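Local coordinates for putative enoyl-CoA hydratase (Streptomyces coelicolor A3, PDB 3G64) that belongs to the crotonase-like enoyl-CoA hydratase/isomerase family and probably acts on acyl-CoA thioesters, perhaps by hydrating an enoyl-CoA double bond, at the interface of chains A and B. Sequence-based numbering; all coordinates share one arbitrary frame. Chains: chain A/B, Putative enoyl-CoA hydratase.

Contact 1: the interface of chains A and B. Residues chain A 251, 254-255; chain B 95-96.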
ATOM      1  N   ALA A 251     -18.570  18.681   2.537  1.00 29.58           N
ATOM      2  CA  ALA A 251     -19.527  19.710   2.911  1.00 29.84           C
ATOM      3  C   ALA A 251     -19.203  21.031   2.195  1.00 34.04           C
ATOM      4  O   ALA A 251     -20.101  21.689   1.667  1.00 32.08           O
ATOM      5  CB  ALA A 251     -19.609  19.876   4.427  1.00 25.70           C
HETATM    6  N   MSE A 254     -20.274  20.798  -1.411  1.00 31.76           N
HETATM    7  CA  MSE A 254     -21.726  20.826  -1.501  1.00 32.48           C
HETATM    8  C   MSE A 254     -22.306  22.255  -1.478  1.00 36.30           C
HETATM    9  O   MSE A 254     -23.491  22.436  -1.762  1.00 33.44           O
HETATM   10  CB  MSE A 254     -22.357  19.965  -0.410  1.00 27.91           C
HETATM   11  CG  MSE A 254     -22.348  18.494  -0.730  1.00 27.55           C
HETATM   12 SE   MSE A 254     -23.374  17.509   0.607  0.70 37.77          SE
HETATM   13  CE  MSE A 254     -23.099  15.716  -0.101  1.00 31.25           C
ATOM     14  N   THR A 255     -21.484  23.257  -1.156  1.00 34.57           N
ATOM     15  CA  THR A 255     -21.886  24.668  -1.304  1.00 35.11           C
ATOM     16  C   THR A 255     -21.423  25.280  -2.635  1.00 34.49           C
ATOM     17  O   THR A 255     -21.649  26.472  -2.896  1.00 32.10           O
ATOM     18  CB  THR A 255     -21.315  25.567  -0.179  1.00 33.05           C
ATOM     19  OG1 THR A 255     -19.930  25.858  -0.444  1.00 31.68           O
ATOM     20  CG2 THR A 255     -21.459  24.904   1.207  1.00 31.58           C
TER
ATOM     21  N   LEU B  95     -24.876  20.212   6.469  1.00 35.49           N
ATOM     22  CA  LEU B  95     -23.982  19.688   5.446  1.00 36.29           C
ATOM     23  C   LEU B  95     -22.801  18.947   6.100  1.00 36.34           C
ATOM     24  O   LEU B  95     -22.441  17.841   5.684  1.00 33.35           O
ATOM     25  CB  LEU B  95     -23.476  20.808   4.534  1.00 35.70           C
ATOM     26  CG  LEU B  95     -24.503  21.390   3.565  1.00 36.23           C
ATOM     27  CD1 LEU B  95     -23.929  22.562   2.794  1.00 36.46           C
ATOM     28  CD2 LEU B  95     -25.075  20.321   2.618  1.00 35.27           C
ATOM     29  N   LEU B  96     -22.221  19.542   7.138  1.00 36.80           N
ATOM     30  CA  LEU B  96     -21.114  18.899   7.845  1.00 36.74           C
ATOM     31  C   LEU B  96     -21.605  17.618   8.541  1.00 34.42           C
ATOM     32  O   LEU B  96     -20.968  16.557   8.447  1.00 32.79           O
ATOM     33  CB  LEU B  96     -20.482  19.858   8.865  1.00 35.08           C
ATOM     34  CG  LEU B  96     -19.260  19.312   9.641  1.00 30.41           C
ATOM     35  CD1 LEU B  96     -18.128  18.983   8.667  1.00 24.55           C
ATOM     36  CD2 LEU B  96     -18.795  20.290  10.718  1.00 33.14           C
TER
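The C-terminal end of helix 239-253 of chain A and the loop that follows it meet helix 92-111 of chain B, where A:Ala251, A:Met254 and A:Thr255 receive B:Leu95. The two chains are subunits of a crotonase-family protein, and the contacts described here are mainly apolar. B:Leu95 is the central residue and has 59 Å² of its surface hidden by chain A. Its CG stands anti to the carbonyl carbon (chi1 -72°), which points the fork of the side chain at the end of the A helix. The two methyls then part. Methyl CD2 goes to A:Met254, a selenomethionine, and lies 3.9 Å from its SE atom. It also touches the A:Met254 CB at 4.1 Å, so it rests alongside the chain of that residue. The A:Met254 chain is extended beyond CG, and this brings SE alongside the CD2 methyl. Methyl CD1 goes instead to A:Thr255 and meets its CG2 methyl at 3.8 Å. Both of these side chains cross the leucine at a slant. A:Ala251 packs nearer the backbone of the B helix, against the start of the leucine side chain. Its CB methyl touches B:Leu95 CB and sits 3.9 Å from B:Leu96 CA. The same methyl lies 3.7 Å from the backbone carbonyl O of B:Leu95.

Contact 2: the interface of chains A and B. Residues chain A 244, 247-248; chain B 96, 100.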
ATOM      1  N   GLU A 244     -12.710  13.055   8.946  1.00 26.42           N
ATOM      2  CA  GLU A 244     -12.896  14.479   9.276  1.00 26.94           C
ATOM      3  C   GLU A 244     -12.525  15.410   8.098  1.00 26.71           C
ATOM      4  O   GLU A 244     -13.237  16.370   7.795  1.00 28.19           O
ATOM      5  CB  GLU A 244     -12.069  14.854  10.516  1.00 29.01           C
ATOM      6  CG  GLU A 244     -12.609  14.282  11.802  1.00 36.74           C
ATOM      7  CD  GLU A 244     -14.033  14.772  12.076  1.00 45.59           C
ATOM      8  OE1 GLU A 244     -14.244  15.999  12.035  1.00 45.69           O
ATOM      9  OE2 GLU A 244     -14.942  13.934  12.286  1.00 48.22           O
ATOM     10  N   ALA A 247     -15.232  14.904   5.495  1.00 25.22           N
ATOM     11  CA  ALA A 247     -16.440  15.590   5.946  1.00 27.48           C
ATOM     12  C   ALA A 247     -16.367  17.087   5.671  1.00 29.46           C
ATOM     13  O   ALA A 247     -17.269  17.647   5.063  1.00 29.80           O
ATOM     14  CB  ALA A 247     -16.688  15.327   7.446  1.00 26.24           C
ATOM     15  N   SER A 248     -15.297  17.733   6.130  1.00 25.07           N
ATOM     16  CA  SER A 248     -15.112  19.158   5.857  1.00 26.21           C
ATOM     17  C   SER A 248     -15.108  19.473   4.362  1.00 25.09           C
ATOM     18  O   SER A 248     -15.752  20.412   3.920  1.00 27.54           O
ATOM     19  CB  SER A 248     -13.798  19.662   6.480  1.00 30.56           C
ATOM     20  OG  SER A 248     -13.960  19.814   7.879  1.00 41.63           O
TER
ATOM     21  N   LEU B  96     -22.221  19.542   7.138  1.00 36.80           N
ATOM     22  CA  LEU B  96     -21.114  18.899   7.845  1.00 36.74           C
ATOM     23  C   LEU B  96     -21.605  17.618   8.541  1.00 34.42           C
ATOM     24  O   LEU B  96     -20.968  16.557   8.447  1.00 32.79           O
ATOM     25  CB  LEU B  96     -20.482  19.858   8.865  1.00 35.08           C
ATOM     26  CG  LEU B  96     -19.260  19.312   9.641  1.00 30.41           C
ATOM     27  CD1 LEU B  96     -18.128  18.983   8.667  1.00 24.55           C
ATOM     28  CD2 LEU B  96     -18.795  20.290  10.718  1.00 33.14           C
ATOM     29  N   ARG B 100     -20.149  13.972   7.885  1.00 33.06           N
ATOM     30  CA  ARG B 100     -19.615  13.235   9.016  1.00 32.61           C
ATOM     31  C   ARG B 100     -20.310  11.882   9.205  1.00 33.90           C
ATOM     32  O   ARG B 100     -19.644  10.868   9.460  1.00 31.83           O
ATOM     33  CB  ARG B 100     -19.685  14.039  10.304  1.00 38.47           C
ATOM     34  CG  ARG B 100     -19.032  13.308  11.477  1.00 44.76           C
ATOM     35  CD  ARG B 100     -18.845  14.220  12.696  1.00 48.81           C
ATOM     36  NE  ARG B 100     -17.704  15.122  12.534  1.00 49.88           N
ATOM     37  CZ  ARG B 100     -17.772  16.447  12.670  1.00 49.19           C
ATOM     38  NH1 ARG B 100     -18.947  17.019  12.979  1.00 46.59           N
ATOM     39  NH2 ARG B 100     -16.671  17.196  12.513  1.00 40.11           N
TER
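A:Glu244 and B:Arg100 form a salt bridge between helix 239-253 of chain A and helix 92-111 of chain B. The polar part is a two-bond, side-on grip. B:Arg100 NH2 donates to A:Glu244 OE1 at 2.7 Å, and the bond is almost straight (176° at H). B:Arg100 NE donates to A:Glu244 OE2 at 3.0 Å. Each carboxylate oxygen uses its syn lone pair, on the side of the other oxygen. The carboxylate and guanidinium planes are 8° apart, and the carboxylate carbon CD lies at the guanidinium edge, in its plane. This pairing should fix the rotation of both end groups. Both chains bend to reach this position: the glutamate at chi2 (-60°), the arginine at chi3.

The apolar part lies beside the bridge. The A:Ala247 CB methyl packs on the B helix backbone, 3.9 Å from B:Arg100 CA. B:Leu96 reaches the A helix with its CD1 branch, which lies 3.9 Å from the backbone O of A:Ala247. The same methyl comes within 4.0 Å of the backbone N of A:Ser248. The short A:Ala247 side chain probably lets the helices pack closely here, while the charged pair spans the flank. Together they probably help to hold two neighbouring subunits of the deposited trimer together.

Contact 3: the interface of chains A and B. Residues chain A 259, 262-263, 266; chain B 80, 84, 153.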
ATOM      1  N   TYR A 259     -21.683  21.216  -7.789  1.00 27.45           N
ATOM      2  CA  TYR A 259     -22.589  20.240  -7.217  1.00 30.78           C
ATOM      3  C   TYR A 259     -24.035  20.613  -7.548  1.00 36.12           C
ATOM      4  O   TYR A 259     -24.820  19.745  -7.897  1.00 36.53           O
ATOM      5  CB  TYR A 259     -22.419  20.240  -5.716  1.00 29.55           C
ATOM      6  CG  TYR A 259     -23.249  19.247  -4.930  1.00 31.46           C
ATOM      7  CD1 TYR A 259     -23.136  17.872  -5.154  1.00 31.26           C
ATOM      8  CD2 TYR A 259     -24.089  19.686  -3.906  1.00 29.62           C
ATOM      9  CE1 TYR A 259     -23.848  16.972  -4.381  1.00 30.66           C
ATOM     10  CE2 TYR A 259     -24.794  18.798  -3.118  1.00 29.64           C
ATOM     11  CZ  TYR A 259     -24.675  17.450  -3.357  1.00 33.50           C
ATOM     12  OH  TYR A 259     -25.378  16.579  -2.573  1.00 34.60           O
ATOM     13  N   PHE A 262     -24.710  19.872 -11.119  1.00 37.21           N
ATOM     14  CA  PHE A 262     -24.921  18.461 -11.435  1.00 37.47           C
ATOM     15  C   PHE A 262     -26.411  18.120 -11.325  1.00 35.07           C
ATOM     16  O   PHE A 262     -26.966  17.430 -12.169  1.00 36.10           O
ATOM     17  CB  PHE A 262     -24.178  17.494 -10.514  1.00 34.81           C
ATOM     18  CG  PHE A 262     -24.791  16.116 -10.531  1.00 33.07           C
ATOM     19  CD1 PHE A 262     -24.609  15.281 -11.632  1.00 33.42           C
ATOM     20  CD2 PHE A 262     -25.629  15.701  -9.503  1.00 33.28           C
ATOM     21  CE1 PHE A 262     -25.190  14.031 -11.673  1.00 35.93           C
ATOM     22  CE2 PHE A 262     -26.223  14.455  -9.538  1.00 35.02           C
ATOM     23  CZ  PHE A 262     -26.012  13.623 -10.617  1.00 35.27           C
ATOM     24  N   HIS A 263     -27.024  18.572 -10.240  1.00 32.69           N
ATOM     25  CA  HIS A 263     -28.413  18.245  -9.970  1.00 36.12           C
ATOM     26  C   HIS A 263     -29.385  18.944 -10.948  1.00 40.36           C
ATOM     27  O   HIS A 263     -30.354  18.336 -11.409  1.00 41.49           O
ATOM     28  CB  HIS A 263     -28.772  18.594  -8.530  1.00 37.42           C
ATOM     29  CG  HIS A 263     -30.143  18.158  -8.144  1.00 44.66           C
ATOM     30  ND1 HIS A 263     -31.223  19.020  -8.123  1.00 45.26           N
ATOM     31  CD2 HIS A 263     -30.628  16.940  -7.805  1.00 45.77           C
ATOM     32  CE1 HIS A 263     -32.304  18.354  -7.775  1.00 48.01           C
ATOM     33  NE2 HIS A 263     -31.972  17.088  -7.577  1.00 48.82           N
ATOM     34  N   PHE A 266     -28.978  17.096 -14.202  1.00 39.08           N
ATOM     35  CA  PHE A 266     -29.593  15.794 -14.084  1.00 39.80           C
ATOM     36  C   PHE A 266     -31.107  15.927 -14.264  1.00 41.78           C
ATOM     37  O   PHE A 266     -31.708  15.204 -15.066  1.00 46.61           O
ATOM     38  CB  PHE A 266     -29.303  15.174 -12.725  1.00 42.16           C
ATOM     39  CG  PHE A 266     -29.927  13.822 -12.538  1.00 50.91           C
ATOM     40  CD1 PHE A 266     -29.355  12.700 -13.116  1.00 51.50           C
ATOM     41  CD2 PHE A 266     -31.096  13.674 -11.800  1.00 56.03           C
ATOM     42  CE1 PHE A 266     -29.926  11.455 -12.945  1.00 53.28           C
ATOM     43  CE2 PHE A 266     -31.677  12.429 -11.628  1.00 56.23           C
ATOM     44  CZ  PHE A 266     -31.087  11.317 -12.200  1.00 55.38           C
TER
ATOM     45  N   VAL B  80     -30.393  10.337  -5.758  1.00 39.12           N
ATOM     46  CA  VAL B  80     -30.192  11.649  -6.369  1.00 42.95           C
ATOM     47  C   VAL B  80     -31.238  12.677  -5.945  1.00 45.81           C
ATOM     48  O   VAL B  80     -30.929  13.857  -5.801  1.00 50.76           O
ATOM     49  CB  VAL B  80     -30.115  11.594  -7.901  1.00 49.01           C
ATOM     50  CG1 VAL B  80     -29.963  13.003  -8.466  1.00 49.43           C
ATOM     51  CG2 VAL B  80     -28.961  10.720  -8.346  1.00 49.88           C
ATOM     52  N   ILE B  84     -29.224  14.172  -2.703  1.00 37.97           N
ATOM     53  CA  ILE B  84     -28.609  15.309  -3.384  1.00 38.99           C
ATOM     54  C   ILE B  84     -29.555  16.504  -3.429  1.00 39.49           C
ATOM     55  O   ILE B  84     -29.205  17.601  -2.993  1.00 39.16           O
ATOM     56  CB  ILE B  84     -28.066  14.938  -4.774  1.00 41.37           C
ATOM     57  CG1 ILE B  84     -26.909  13.951  -4.626  1.00 41.28           C
ATOM     58  CG2 ILE B  84     -27.599  16.181  -5.524  1.00 38.40           C
ATOM     59  CD1 ILE B  84     -26.160  13.681  -5.928  1.00 45.98           C
ATOM     60  N   VAL B 153     -20.510  14.093  -9.794  1.00 30.28           N
ATOM     61  CA  VAL B 153     -21.532  14.965  -9.229  1.00 32.70           C
ATOM     62  C   VAL B 153     -20.939  16.251  -8.677  1.00 32.88           C
ATOM     63  O   VAL B 153     -21.621  17.010  -7.999  1.00 33.15           O
ATOM     64  CB  VAL B 153     -22.402  14.269  -8.155  1.00 34.57           C
ATOM     65  CG1 VAL B 153     -22.959  12.946  -8.700  1.00 33.47           C
ATOM     66  CG2 VAL B 153     -21.620  14.068  -6.869  1.00 33.55           C
TER
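Helix 257-267 of chain A has regular helical backbone angles and presents A:Tyr259, A:Phe262, A:His263 and A:Phe266 to helix 80-87 of chain B and to B:Val153, the last residue of 3-10 helix 150-153. The four A side chains all leave the helix with CG anti to the backbone N, as in A:Phe266 (chi1 180°), a setting that sends the rings toward chain B. B:Val153 lays its CG1 methyl over the centre of the A:Phe262 ring, 3.6 Å from the centroid, in a CH-pi contact. The opposite face of this ring meets A:Phe266 CB, offset toward the rim. B:Ile84 CD1 meets the rim at A:Phe262 CE2, 3.7 Å away, tilted above the plane on the same side as B:Val153 CG1. The other B:Ile84 branch, CG2, packs 3.9 Å from A:Tyr259 CZ. That methyl also lies against A:His263, 3.9 Å from CD2 of the imidazole. A:His263 and B:Ile84 pass each other in opposite directions. The A:Tyr259 ring turns an edge to B:Val153, and its CD1 is 3.3 Å from the backbone O, which lies in the ring plane. B:Val80 puts CG1 over the face of A:Phe266, 4.0 Å from the ring centroid and displaced toward its CD2 and CE2 side, in a second CH-pi contact. The site therefore joins the last helix of chain A to a short helix and a 3-10 turn from separate parts of the chain B fold.

Contact 1 and contact 2 are neighbours, with centres of their C-alpha atoms about 8 Å apart. They share B:Leu96 and use helix 239-253 of chain A and helix 92-111 of chain B; contact 1 extends into the loop after the A helix. Contact 3 lies about 13 Å from contact 1 and about 19 Å from contact 2, and uses the next A helix, 257-267. The C-terminal part of one subunit thus engages its neighbour through a salt bridge with apolar packing, then an aliphatic zone, then an aromatic one. Such an arrangement probably supports the deposited three-copy assembly.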